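Local coordinates for 65 kDa virulence protein (Salmonella typhimurium, PDB 2GWM) that probably transfers ADP-ribose from NAD+ to an arginine of host actin, which stops actin monomers from assembling into filaments, at residues 128-137 and 146-154; 75-83 and 111-119. All coordinates share one frame; numbering follows the deposited sequence.

Contact 1: 128-137 and 146-154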
loop_
_atom_site.group_PDB
_atom_site.type_symbol
_atom_site.label_atom_id
_atom_site.label_comp_id
_atom_site.label_asym_id
_atom_site.label_seq_id
_atom_site.Cartn_x
_atom_site.Cartn_y
_atom_site.Cartn_z
ATOM N N LEU A 128 13.765 0.599 4.587
ATOM C CA LEU A 128 13.203 1.582 5.488
ATOM C C LEU A 128 14.250 2.113 6.392
ATOM O O LEU A 128 15.104 1.368 6.810
ATOM C CB LEU A 128 12.138 0.929 6.381
ATOM C CG LEU A 128 11.002 0.264 5.609
ATOM C CD1 LEU A 128 10.044 -0.368 6.612
ATOM C CD2 LEU A 128 10.250 1.205 4.653
ATOM N N GLU A 129 14.219 3.409 6.664
ATOM C CA GLU A 129 15.083 4.009 7.678
ATOM C C GLU A 129 14.307 4.250 8.956
ATOM O O GLU A 129 13.085 4.307 8.942
ATOM C CB GLU A 129 15.661 5.336 7.178
ATOM C CG GLU A 129 16.615 5.234 6.031
ATOM C CD GLU A 129 17.714 4.244 6.290
ATOM O OE1 GLU A 129 18.374 4.401 7.362
ATOM O OE2 GLU A 129 17.919 3.323 5.454
ATOM N N LYS A 130 15.019 4.386 10.064
ATOM C CA LYS A 130 14.382 4.471 11.388
ATOM C C LYS A 130 13.476 5.660 11.423
ATOM O O LYS A 130 13.814 6.680 10.885
ATOM C CB LYS A 130 15.424 4.624 12.467
ATOM C CG LYS A 130 16.199 3.400 12.806
ATOM C CD LYS A 130 17.246 3.807 13.848
ATOM C CE LYS A 130 18.416 2.862 14.007
ATOM N NZ LYS A 130 19.394 3.391 14.991
ATOM N N GLY A 131 12.286 5.504 11.986
ATOM C CA GLY A 131 11.358 6.632 12.179
ATOM C C GLY A 131 10.335 6.794 11.077
ATOM O O GLY A 131 9.584 7.782 11.027
ATOM N N HIS A 132 10.327 5.827 10.156
ATOM C CA HIS A 132 9.393 5.842 9.040
ATOM C C HIS A 132 7.947 5.703 9.566
ATOM O O HIS A 132 7.749 5.312 10.708
ATOM C CB HIS A 132 9.718 4.700 8.085
ATOM C CG HIS A 132 9.511 3.351 8.695
ATOM N ND1 HIS A 132 8.271 2.764 8.761
ATOM C CD2 HIS A 132 10.365 2.497 9.311
ATOM C CE1 HIS A 132 8.371 1.597 9.370
ATOM N NE2 HIS A 132 9.636 1.401 9.701
ATOM N N LYS A 133 6.972 5.997 8.712
ATOM C CA LYS A 133 5.552 6.069 9.123
ATOM C C LYS A 133 4.790 4.755 8.985
ATOM O O LYS A 133 3.605 4.669 9.261
ATOM C CB LYS A 133 4.852 7.147 8.307
ATOM C CG LYS A 133 5.300 8.550 8.683
ATOM C CD LYS A 133 4.471 9.568 7.942
ATOM C CE LYS A 133 4.813 10.999 8.381
ATOM N NZ LYS A 133 4.340 11.288 9.736
ATOM N N GLY A 134 5.469 3.702 8.557
ATOM C CA GLY A 134 4.815 2.437 8.432
ATOM C C GLY A 134 4.548 1.783 9.766
ATOM O O GLY A 134 5.350 1.897 10.701
ATOM N N ARG A 135 3.432 1.082 9.883
ATOM C CA ARG A 135 3.093 0.417 11.124
ATOM C C ARG A 135 2.537 -0.962 10.867
ATOM O O ARG A 135 1.770 -1.209 9.916
ATOM C CB ARG A 135 2.063 1.221 11.913
ATOM C CG ARG A 135 2.475 2.605 12.298
ATOM C CD ARG A 135 3.474 2.559 13.395
ATOM N NE ARG A 135 3.801 3.897 13.867
ATOM C CZ ARG A 135 4.706 4.707 13.298
ATOM N NH1 ARG A 135 5.368 4.341 12.219
ATOM N NH2 ARG A 135 4.952 5.898 13.814
ATOM N N ILE A 136 2.980 -1.905 11.671
ATOM C CA ILE A 136 2.451 -3.251 11.615
ATOM C C ILE A 136 1.032 -3.248 12.178
ATOM O O ILE A 136 0.761 -2.728 13.253
ATOM C CB ILE A 136 3.317 -4.219 12.452
ATOM C CG1 ILE A 136 4.698 -4.398 11.794
ATOM C CG2 ILE A 136 2.591 -5.548 12.667
ATOM C CD1 ILE A 136 4.768 -5.163 10.579
ATOM N N LEU A 137 0.126 -3.858 11.435
ATOM C CA LEU A 137 -1.290 -3.799 11.800
ATOM C C LEU A 137 -1.619 -4.751 12.923
ATOM O O LEU A 137 -2.434 -4.426 13.806
ATOM C CB LEU A 137 -2.162 -4.112 10.615
ATOM C CG LEU A 137 -2.745 -3.029 9.728
ATOM C CD1 LEU A 137 -2.441 -1.568 10.051
ATOM C CD2 LEU A 137 -3.060 -3.332 8.387
ATOM N N GLU A 146 -1.411 -12.755 8.403
ATOM C CA GLU A 146 -0.586 -12.283 7.299
ATOM C C GLU A 146 -0.112 -10.920 7.736
ATOM O O GLU A 146 -0.901 -9.969 7.825
ATOM C CB GLU A 146 -1.330 -12.269 5.940
ATOM C CG GLU A 146 -2.681 -11.520 5.874
ATOM C CD GLU A 146 -3.931 -12.441 5.768
ATOM O OE1 GLU A 146 -4.131 -13.347 6.628
ATOM O OE2 GLU A 146 -4.723 -12.245 4.815
ATOM N N ALA A 147 1.141 -10.870 8.156
ATOM C CA ALA A 147 1.755 -9.630 8.574
ATOM C C ALA A 147 1.612 -8.579 7.515
ATOM O O ALA A 147 1.766 -8.826 6.328
ATOM C CB ALA A 147 3.220 -9.825 8.936
ATOM N N GLU A 148 1.277 -7.374 7.974
ATOM C CA GLU A 148 1.111 -6.247 7.059
ATOM C C GLU A 148 1.652 -5.035 7.726
ATOM O O GLU A 148 1.228 -4.715 8.845
ATOM C CB GLU A 148 -0.354 -6.087 6.712
ATOM C CG GLU A 148 -0.622 -4.972 5.737
ATOM C CD GLU A 148 -2.059 -4.943 5.244
ATOM O OE1 GLU A 148 -2.919 -5.712 5.786
ATOM O OE2 GLU A 148 -2.302 -4.116 4.338
ATOM N N MET A 149 2.518 -4.321 7.023
ATOM C CA MET A 149 2.952 -2.994 7.426
ATOM C C MET A 149 2.284 -2.003 6.477
ATOM O O MET A 149 2.483 -2.059 5.255
ATOM C CB MET A 149 4.464 -2.845 7.278
ATOM C CG MET A 149 4.851 -1.427 7.456
ATOM S SD MET A 149 6.511 -1.194 8.009
ATOM C CE MET A 149 5.896 -1.386 9.585
ATOM N N LEU A 150 1.419 -1.143 7.017
ATOM C CA LEU A 150 0.678 -0.197 6.220
ATOM C C LEU A 150 1.309 1.182 6.449
ATOM O O LEU A 150 1.700 1.535 7.560
ATOM C CB LEU A 150 -0.799 -0.175 6.679
ATOM C CG LEU A 150 -1.708 0.658 5.794
ATOM C CD1 LEU A 150 -1.931 0.052 4.496
ATOM C CD2 LEU A 150 -3.068 0.794 6.492
ATOM N N PHE A 151 1.398 1.949 5.363
ATOM C CA PHE A 151 1.881 3.302 5.355
ATOM C C PHE A 151 0.751 4.241 4.999
ATOM O O PHE A 151 -0.067 3.933 4.163
ATOM C CB PHE A 151 2.987 3.435 4.284
ATOM C CG PHE A 151 4.278 2.711 4.618
ATOM C CD1 PHE A 151 5.345 3.362 5.167
ATOM C CD2 PHE A 151 4.373 1.353 4.425
ATOM C CE1 PHE A 151 6.524 2.698 5.474
ATOM C CE2 PHE A 151 5.504 0.696 4.743
ATOM C CZ PHE A 151 6.572 1.359 5.265
ATOM N N PRO A 152 0.738 5.417 5.624
ATOM C CA PRO A 152 -0.279 6.393 5.242
ATOM C C PRO A 152 0.004 7.003 3.910
ATOM O O PRO A 152 1.074 6.784 3.318
ATOM C CB PRO A 152 -0.169 7.454 6.344
ATOM C CG PRO A 152 1.278 7.436 6.718
ATOM C CD PRO A 152 1.645 5.944 6.628
ATOM N N PRO A 153 -0.948 7.771 3.385
ATOM C CA PRO A 153 -0.781 8.417 2.078
ATOM C C PRO A 153 0.466 9.279 1.964
ATOM O O PRO A 153 0.902 9.875 2.947
ATOM C CB PRO A 153 -2.044 9.279 1.954
ATOM C CG PRO A 153 -3.009 8.600 2.754
ATOM C CD PRO A 153 -2.274 8.074 3.948
ATOM N N ASN A 154 1.011 9.344 0.727
ATOM C CA ASN A 154 2.104 10.200 0.325
ATOM C C ASN A 154 3.466 9.691 0.773
ATOM O O ASN A 154 4.371 10.486 0.977
ATOM C CB ASN A 154 1.920 11.651 0.724
ATOM C CG ASN A 154 0.601 12.173 0.286
ATOM O OD1 ASN A 154 0.210 11.964 -0.861
ATOM N ND2 ASN A 154 -0.112 12.847 1.214
#
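Met149 reaches across Ile136 and Arg135 to place its sulfur beside His132 and Leu128. Its CB starts 4.0 Å from Ile136 CD1, and its CG passes 3.8 Å from Arg135 N. SD then meets His132 CE1 at 3.6 Å, obliquely to the imidazole, while Leu128 CD1 approaches the sulfur tip to tip. A bend at the last torsion (chi3 -86°) folds CE back over the peptide, 3.4 Å from Gly134 C. Next to it, Gly134 CA sits over one face of the Phe151 ring, 3.6 Å from the centroid, a CH-pi contact between the loop leading into strand 135-136 and the aromatic side chain of strand 149-151. On the face that carries Leu150, Leu137 CD1 from the loop after strand 135-136 rests on Leu150 CB, and Leu68 of helix 50-69 packs on both residues. Arg135 and Leu150 form a hydrogen-bonded pair with two backbone bonds, and Leu137 N adds a third at 2.9 Å to Glu148 O. The Glu148 side chain runs extended alongside Leu137, OE1 3.5 Å from Leu137 CD2, while OE2 is hydrogen-bonded to Ser111 OG. Glu146, Ala147 and Glu148 spell the Glu-X-Glu motif of arginine-specific ADP-ribosyltransferases, and this pair of short antiparallel strands, joined by a long loop, places the predicted active-site glutamate just before strand 149-151, in the NAD-binding cleft expected for the family.

Contact 2: 75-83 and 111-119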
loop_
_atom_site.group_PDB
_atom_site.type_symbol
_atom_site.label_atom_id
_atom_site.label_comp_id
_atom_site.label_asym_id
_atom_site.label_seq_id
_atom_site.Cartn_x
_atom_site.Cartn_y
_atom_site.Cartn_z
ATOM N N ASP A 75 10.951 -2.547 14.577
ATOM C CA ASP A 75 12.334 -2.373 14.138
ATOM C C ASP A 75 12.613 -2.747 12.695
ATOM O O ASP A 75 13.785 -2.861 12.313
ATOM C CB ASP A 75 13.267 -3.194 15.061
ATOM C CG ASP A 75 13.453 -2.561 16.427
ATOM O OD1 ASP A 75 13.037 -1.394 16.649
ATOM O OD2 ASP A 75 14.072 -3.217 17.305
ATOM N N HIS A 76 11.583 -2.996 11.890
ATOM C CA HIS A 76 11.763 -3.421 10.485
ATOM C C HIS A 76 12.543 -2.422 9.687
ATOM O O HIS A 76 12.372 -1.211 9.845
ATOM C CB HIS A 76 10.430 -3.690 9.821
ATOM C CG HIS A 76 9.650 -4.749 10.510
ATOM N ND1 HIS A 76 8.799 -4.459 11.549
ATOM C CD2 HIS A 76 9.635 -6.094 10.371
ATOM C CE1 HIS A 76 8.266 -5.576 12.003
ATOM N NE2 HIS A 76 8.773 -6.586 11.327
ATOM N N ARG A 77 13.461 -2.956 8.868
ATOM C CA ARG A 77 14.293 -2.108 8.009
ATOM C C ARG A 77 14.129 -2.442 6.549
ATOM O O ARG A 77 14.759 -1.796 5.712
ATOM C CB ARG A 77 15.757 -2.176 8.403
ATOM C CG ARG A 77 16.047 -1.553 9.768
ATOM C CD ARG A 77 15.811 -0.010 9.901
ATOM N NE ARG A 77 16.647 0.759 8.970
ATOM C CZ ARG A 77 17.852 1.246 9.233
ATOM N NH1 ARG A 77 18.414 1.058 10.409
ATOM N NH2 ARG A 77 18.501 1.926 8.297
ATOM N N VAL A 78 13.220 -3.370 6.233
ATOM C CA VAL A 78 12.855 -3.687 4.871
ATOM C C VAL A 78 11.479 -4.347 4.876
ATOM O O VAL A 78 11.106 -5.061 5.793
ATOM C CB VAL A 78 13.943 -4.604 4.231
ATOM C CG1 VAL A 78 14.010 -5.961 4.957
ATOM C CG2 VAL A 78 13.757 -4.743 2.737
ATOM N N VAL A 79 10.719 -4.086 3.834
ATOM C CA VAL A 79 9.431 -4.739 3.629
ATOM C C VAL A 79 9.278 -5.027 2.140
ATOM O O VAL A 79 10.066 -4.533 1.304
ATOM C CB VAL A 79 8.225 -3.838 4.119
ATOM C CG1 VAL A 79 8.202 -3.744 5.606
ATOM C CG2 VAL A 79 8.264 -2.505 3.474
ATOM N N TYR A 80 8.250 -5.781 1.786
ATOM C CA TYR A 80 8.122 -6.306 0.450
ATOM C C TYR A 80 6.744 -6.117 -0.083
ATOM O O TYR A 80 5.739 -6.077 0.676
ATOM C CB TYR A 80 8.385 -7.837 0.418
ATOM C CG TYR A 80 9.632 -8.226 1.142
ATOM C CD1 TYR A 80 10.864 -8.028 0.553
ATOM C CD2 TYR A 80 9.604 -8.660 2.445
ATOM C CE1 TYR A 80 12.036 -8.336 1.213
ATOM C CE2 TYR A 80 10.784 -8.971 3.142
ATOM C CZ TYR A 80 12.014 -8.811 2.490
ATOM O OH TYR A 80 13.241 -9.091 3.062
ATOM N N ARG A 81 6.665 -5.997 -1.398
ATOM C CA ARG A 81 5.409 -5.901 -2.094
ATOM C C ARG A 81 5.520 -6.452 -3.500
ATOM O O ARG A 81 6.427 -6.076 -4.193
ATOM C CB ARG A 81 4.866 -4.474 -2.122
ATOM C CG ARG A 81 3.568 -4.347 -2.808
ATOM C CD ARG A 81 2.453 -5.154 -2.184
ATOM N NE ARG A 81 1.224 -4.998 -2.948
ATOM C CZ ARG A 81 0.429 -3.930 -2.913
ATOM N NH1 ARG A 81 0.708 -2.902 -2.140
ATOM N NH2 ARG A 81 -0.673 -3.903 -3.670
ATOM N N GLY A 82 4.601 -7.316 -3.874
ATOM C CA GLY A 82 4.414 -7.744 -5.258
ATOM C C GLY A 82 3.419 -6.823 -5.946
ATOM O O GLY A 82 2.339 -6.510 -5.353
ATOM N N LEU A 83 3.755 -6.336 -7.145
ATOM C CA LEU A 83 2.905 -5.475 -8.008
ATOM C C LEU A 83 2.794 -6.040 -9.422
ATOM O O LEU A 83 3.706 -6.667 -9.954
ATOM C CB LEU A 83 3.461 -4.031 -8.154
ATOM C CG LEU A 83 3.553 -3.015 -7.040
ATOM C CD1 LEU A 83 4.031 -1.697 -7.607
ATOM C CD2 LEU A 83 2.222 -2.830 -6.376
ATOM N N SER A 111 0.344 -0.652 1.234
ATOM C CA SER A 111 0.400 -1.899 1.959
ATOM C C SER A 111 1.640 -2.714 1.565
ATOM O O SER A 111 1.942 -2.836 0.382
ATOM C CB SER A 111 -0.833 -2.720 1.631
ATOM O OG SER A 111 -0.802 -3.952 2.279
ATOM N N THR A 112 2.300 -3.252 2.565
ATOM C CA THR A 112 3.544 -4.023 2.388
ATOM C C THR A 112 3.545 -5.166 3.415
ATOM O O THR A 112 2.722 -5.188 4.308
ATOM C CB THR A 112 4.801 -3.163 2.637
ATOM O OG1 THR A 112 4.948 -2.854 4.030
ATOM C CG2 THR A 112 4.806 -1.922 1.806
ATOM N N SER A 113 4.466 -6.134 3.253
ATOM C CA SER A 113 4.644 -7.186 4.239
ATOM C C SER A 113 6.061 -7.201 4.774
ATOM O O SER A 113 6.991 -7.058 3.970
ATOM C CB SER A 113 4.318 -8.522 3.617
ATOM O OG SER A 113 4.816 -9.544 4.472
ATOM N N PRO A 114 6.260 -7.408 6.089
ATOM C CA PRO A 114 7.602 -7.551 6.647
ATOM C C PRO A 114 8.178 -8.889 6.355
ATOM O O PRO A 114 9.384 -9.045 6.543
ATOM C CB PRO A 114 7.388 -7.414 8.164
ATOM C CG PRO A 114 6.030 -7.874 8.381
ATOM C CD PRO A 114 5.222 -7.556 7.124
ATOM N N ASP A 115 7.342 -9.834 5.886
ATOM C CA ASP A 115 7.683 -11.278 5.916
ATOM C C ASP A 115 7.878 -11.819 4.559
ATOM O O ASP A 115 8.752 -12.656 4.377
ATOM C CB ASP A 115 6.548 -12.107 6.541
ATOM C CG ASP A 115 6.436 -11.935 8.035
ATOM O OD1 ASP A 115 7.290 -11.252 8.666
ATOM O OD2 ASP A 115 5.484 -12.528 8.576
ATOM N N LYS A 116 7.059 -11.426 3.601
ATOM C CA LYS A 116 7.137 -12.017 2.282
ATOM C C LYS A 116 6.476 -11.184 1.194
ATOM O O LYS A 116 5.635 -10.349 1.464
ATOM C CB LYS A 116 6.486 -13.383 2.346
ATOM C CG LYS A 116 4.985 -13.306 2.329
ATOM C CD LYS A 116 4.396 -14.697 2.391
ATOM C CE LYS A 116 3.703 -15.002 3.719
ATOM N NZ LYS A 116 3.109 -16.407 3.697
ATOM N N ALA A 117 6.867 -11.404 -0.052
ATOM C CA ALA A 117 6.108 -10.795 -1.167
ATOM C C ALA A 117 5.286 -11.851 -1.872
ATOM O O ALA A 117 5.739 -12.979 -2.079
ATOM C CB ALA A 117 7.041 -10.217 -2.135
ATOM N N TRP A 118 4.097 -11.452 -2.280
ATOM C CA TRP A 118 3.279 -12.260 -3.161
ATOM C C TRP A 118 3.779 -12.076 -4.560
ATOM O O TRP A 118 3.903 -10.983 -5.097
ATOM C CB TRP A 118 1.802 -11.883 -3.036
ATOM C CG TRP A 118 1.291 -12.433 -1.699
ATOM C CD1 TRP A 118 1.583 -11.952 -0.441
ATOM C CD2 TRP A 118 0.513 -13.595 -1.513
ATOM N NE1 TRP A 118 0.974 -12.734 0.509
ATOM C CE2 TRP A 118 0.313 -13.750 -0.124
ATOM C CE3 TRP A 118 -0.077 -14.506 -2.380
ATOM C CZ2 TRP A 118 -0.434 -14.783 0.405
ATOM C CZ3 TRP A 118 -0.820 -15.541 -1.855
ATOM C CH2 TRP A 118 -0.999 -15.668 -0.468
ATOM N N ILE A 119 4.095 -13.201 -5.162
ATOM C CA ILE A 119 4.688 -13.194 -6.511
ATOM C C ILE A 119 3.789 -12.486 -7.515
ATOM O O ILE A 119 2.551 -12.644 -7.489
ATOM C CB ILE A 119 4.962 -14.611 -6.920
ATOM C CG1 ILE A 119 6.060 -15.252 -6.046
ATOM C CG2 ILE A 119 5.315 -14.691 -8.442
ATOM C CD1 ILE A 119 6.204 -16.720 -6.184
HETATM O O HOH W 1 11.356 -7.148 7.388
HETATM O O HOH W 2 -0.176 -0.440 -1.840
HETATM O O HOH W 3 2.864 -8.769 -1.802
HETATM O O HOH W 4 1.242 -9.630 -5.635
#
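Two torsions set the reach of Arg81 to Ser111: CG stands trans to the backbone nitrogen (chi1 -179°), and a turn at chi2 (61°) swings the guanidinium back beside the facing strand. NH1 then donates to Ser111 O at 2.8 Å, on a bent path of 137° at the hydrogen, with the oxygen somewhat out of the guanidinium plane. The same NH1 also gives a bond of 2.6 Å to a water that accepts in turn from Ser111 N, so both backbone polar groups of Ser111 are tied to this arginine. Leu83 CD2 lies over the centre of one guanidinium face. Farther along, Tyr80 and Ser113 make a single antiparallel bridge: Tyr80 N donates to Ser113 O at 2.8 Å and Ser113 N to Tyr80 O at 2.9 Å. Val79 crosses Thr112 at about a right angle, its CG2 3.4 Å from Thr112 OG1, a hydroxyl that is hydrogen-bonded to Met149 O. Beyond the bridge, Ser113 OG accepts from the backbone N of Asp115 and of Lys116, an ST turn and ST motif that bend the chain away. It returns where Ala117 CB packs on Tyr80 CB at 3.7 Å and Trp118 O receives a CA-H...O contact from Gly82 CA at 3.3 Å. One water bridges Gly82 N to Trp118 N, another Val78 O to Pro114 O. Ser111-Thr112-Ser113 is the Ser-Thr-Ser motif, and Arg81 the strand arginine, of the Arg-Ser-Glu class of ADP-ribosyltransferases; Arg81 and Ser111 are predicted active-site residues, consistent with a place in the NAD-binding cleft.

After the N-terminal helices, the chain enters strand 78-83 at the edge of the five-stranded sheet. Contact 2 closes the excursion through helix 91-97 and strand 103-106 by bringing 111-119 back against that strand. The chain then forms strand 122-127, which pairs with 78-83, before contact 1 closes the loop 138-145, probably the counterpart of the ADP-ribosylating turn-turn (ARTT) loop of related toxins. The two closures follow in series, neither enclosing nor crossing the other. Strand 149-151, between 110-112 and 135-136, joins them in the three-stranded sheet; the Arg77-Glu129 salt bridge and Ala147 packing on Pro114 tie them further, and the three predicted active-site residues lie near one another where the contacts meet.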